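Local coordinates for protein LURP-one-related 15 (Arabidopsis thaliana, PDB 1ZXU) that is of unknown function but belongs to the LOR family and might be related to phospholipid scramblases and tubby-like membrane-tethered transcription factors, at residues K66-V71 with K77-D82. Sequence-based numbering, arbitrary orientation.
Sequences KVKEPV and KRVLLD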
loop_
_atom_site.group_PDB
_atom_site.type_symbol
_atom_site.label_atom_id
_atom_site.label_comp_id
_atom_site.label_asym_id
_atom_site.label_seq_id
_atom_site.Cartn_x
_atom_site.Cartn_y
_atom_site.Cartn_z
ATOM N N LYS A 66 1.298 11.285 -2.556
ATOM C CA LYS A 66 1.273 11.354 -3.993
ATOM C C LYS A 66 1.936 10.124 -4.527
ATOM O O LYS A 66 2.968 9.656 -3.975
ATOM C CB LYS A 66 2.019 12.598 -4.522
ATOM C CG LYS A 66 1.219 13.862 -4.220
ATOM C CD LYS A 66 1.644 15.055 -5.116
ATOM C CE LYS A 66 1.212 16.373 -4.445
ATOM N NZ LYS A 66 0.418 17.284 -5.347
ATOM N N VAL A 67 1.293 9.545 -5.518
ATOM C CA VAL A 67 1.829 8.351 -6.115
ATOM C C VAL A 67 2.283 8.661 -7.520
ATOM O O VAL A 67 1.483 9.173 -8.322
ATOM C CB VAL A 67 0.746 7.259 -6.184
ATOM C CG1 VAL A 67 1.306 5.999 -6.864
ATOM C CG2 VAL A 67 0.331 6.931 -4.782
ATOM N N LYS A 68 3.555 8.374 -7.791
ATOM C CA LYS A 68 4.033 8.630 -9.166
ATOM C C LYS A 68 5.069 7.684 -9.666
ATOM O O LYS A 68 5.771 7.054 -8.888
ATOM C CB LYS A 68 4.560 10.052 -9.306
ATOM C CG LYS A 68 5.856 10.290 -8.627
ATOM C CD LYS A 68 6.429 11.666 -9.081
ATOM C CE LYS A 68 7.761 12.017 -8.439
ATOM N NZ LYS A 68 8.677 10.880 -8.108
ATOM N N GLU A 69 5.174 7.586 -10.999
ATOM C CA GLU A 69 6.323 6.885 -11.606
ATOM C C GLU A 69 7.446 7.951 -11.631
ATOM O O GLU A 69 7.254 9.025 -12.196
ATOM C CB GLU A 69 5.963 6.461 -13.051
ATOM C CG GLU A 69 5.081 5.201 -13.107
ATOM C CD GLU A 69 4.577 4.843 -14.533
ATOM O OE1 GLU A 69 4.901 5.581 -15.483
ATOM O OE2 GLU A 69 3.840 3.843 -14.666
ATOM N N PRO A 70 8.562 7.694 -10.941
ATOM C CA PRO A 70 9.600 8.745 -10.741
ATOM C C PRO A 70 10.345 9.074 -12.036
ATOM O O PRO A 70 10.903 10.203 -12.130
ATOM C CB PRO A 70 10.567 8.121 -9.761
ATOM C CG PRO A 70 10.388 6.577 -9.908
ATOM C CD PRO A 70 8.874 6.445 -10.237
ATOM N N VAL A 71 10.363 8.123 -12.967
ATOM C CA VAL A 71 11.134 8.344 -14.220
ATOM C C VAL A 71 10.282 8.129 -15.449
ATOM O O VAL A 71 9.576 7.133 -15.583
ATOM C CB VAL A 71 12.421 7.448 -14.286
ATOM C CG1 VAL A 71 13.166 7.660 -15.606
ATOM C CG2 VAL A 71 13.336 7.630 -13.085
ATOM N N LYS A 77 8.640 1.166 -11.644
ATOM C CA LYS A 77 8.887 1.730 -10.302
ATOM C C LYS A 77 7.787 2.747 -10.016
ATOM O O LYS A 77 7.375 3.499 -10.905
ATOM C CB LYS A 77 10.214 2.518 -10.214
ATOM C CG LYS A 77 11.464 1.776 -10.029
ATOM C CD LYS A 77 12.511 2.779 -9.505
ATOM C CE LYS A 77 13.916 2.185 -9.481
ATOM N NZ LYS A 77 14.511 1.945 -10.834
ATOM N N ARG A 78 7.309 2.786 -8.763
ATOM C CA ARG A 78 6.453 3.854 -8.358
ATOM C C ARG A 78 6.999 4.318 -7.018
ATOM O O ARG A 78 7.519 3.516 -6.273
ATOM C CB ARG A 78 5.035 3.321 -8.113
ATOM C CG ARG A 78 4.007 4.405 -8.112
ATOM C CD ARG A 78 3.547 4.647 -9.580
ATOM N NE ARG A 78 3.247 3.341 -10.154
ATOM C CZ ARG A 78 2.039 2.796 -10.163
ATOM N NH1 ARG A 78 0.961 3.478 -9.746
ATOM N NH2 ARG A 78 1.892 1.577 -10.689
ATOM N N VAL A 79 6.846 5.592 -6.717
ATOM C CA VAL A 79 7.160 6.090 -5.381
ATOM C C VAL A 79 5.920 6.716 -4.720
ATOM O O VAL A 79 5.070 7.290 -5.396
ATOM C CB VAL A 79 8.347 7.141 -5.441
ATOM C CG1 VAL A 79 7.936 8.366 -6.207
ATOM C CG2 VAL A 79 8.814 7.542 -4.026
ATOM N N LEU A 80 5.798 6.540 -3.412
ATOM C CA LEU A 80 4.784 7.225 -2.573
ATOM C C LEU A 80 5.499 8.345 -1.875
ATOM O O LEU A 80 6.476 8.082 -1.146
ATOM C CB LEU A 80 4.211 6.253 -1.521
ATOM C CG LEU A 80 3.000 5.540 -2.064
ATOM C CD1 LEU A 80 3.514 4.537 -3.125
ATOM C CD2 LEU A 80 2.355 4.838 -0.904
ATOM N N LEU A 81 5.066 9.581 -2.123
ATOM C CA LEU A 81 5.666 10.777 -1.496
ATOM C C LEU A 81 4.734 11.285 -0.454
ATOM O O LEU A 81 3.523 11.222 -0.622
ATOM C CB LEU A 81 5.866 11.905 -2.520
ATOM C CG LEU A 81 6.578 11.464 -3.807
ATOM C CD1 LEU A 81 6.599 12.645 -4.816
ATOM C CD2 LEU A 81 7.961 11.115 -3.516
ATOM N N ASP A 82 5.268 11.808 0.634
ATOM C CA ASP A 82 4.352 12.518 1.561
ATOM C C ASP A 82 4.001 13.968 1.077
ATOM O O ASP A 82 4.350 14.363 -0.032
ATOM C CB ASP A 82 4.870 12.464 2.992
ATOM C CG ASP A 82 6.097 13.338 3.218
ATOM O OD1 ASP A 82 6.378 14.254 2.414
ATOM O OD2 ASP A 82 6.823 13.045 4.197
#
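Val67 meets Arg78 and Leu80 on the inner, helix-facing side of a beta hairpin formed by strands 63-68 and 77-81. The hairpin belongs to the closed antiparallel barrel of this tubby-like fold, whose helix 197-211 packs against Val67, Arg78 and Leu80 through Val205. Paired backbone hydrogen bonds join Lys66 to Leu81 and Lys68 to Val79; Val79 N to Lys68 O measures 2.8 Å. Val67 and Leu80 form the non-hydrogen-bonded pair between them. Their side chains run side by side and point the same way, with Val67 CG2 4.1 Å from Leu80 CG. The other branch, Val67 CG1, lies anti to its own nitrogen (chi1 178°), which brings it 3.4 Å from Arg78 CG. Arg78 bends at chi2 (87°) and chi3, and its CD passes over the Lys68 carbonyl. Glu69 CG approaches the guanidinium obliquely. The Glu69 carboxylate stands 79° from the guanidinium plane, and OE2 is 4.6 Å from Arg78 NE, so only charge attraction is likely. Glu69 OE2 instead forms a salt bridge with Arg212, while Arg78 NH1 bonds to Gly52 O. An alanine in place of Arg78 would probably open a gap beside Val67 CG1 and leave Gly52 O without this donor. On the other face, Lys68 runs alongside Val79, and its CE lies 3.9 Å from Leu81 CD1. Where the strand 63-68 gives way to the turn, Pro70 crosses Lys77 at about a right angle, and Pro70 CD sits 3.4 Å from Lys77 O.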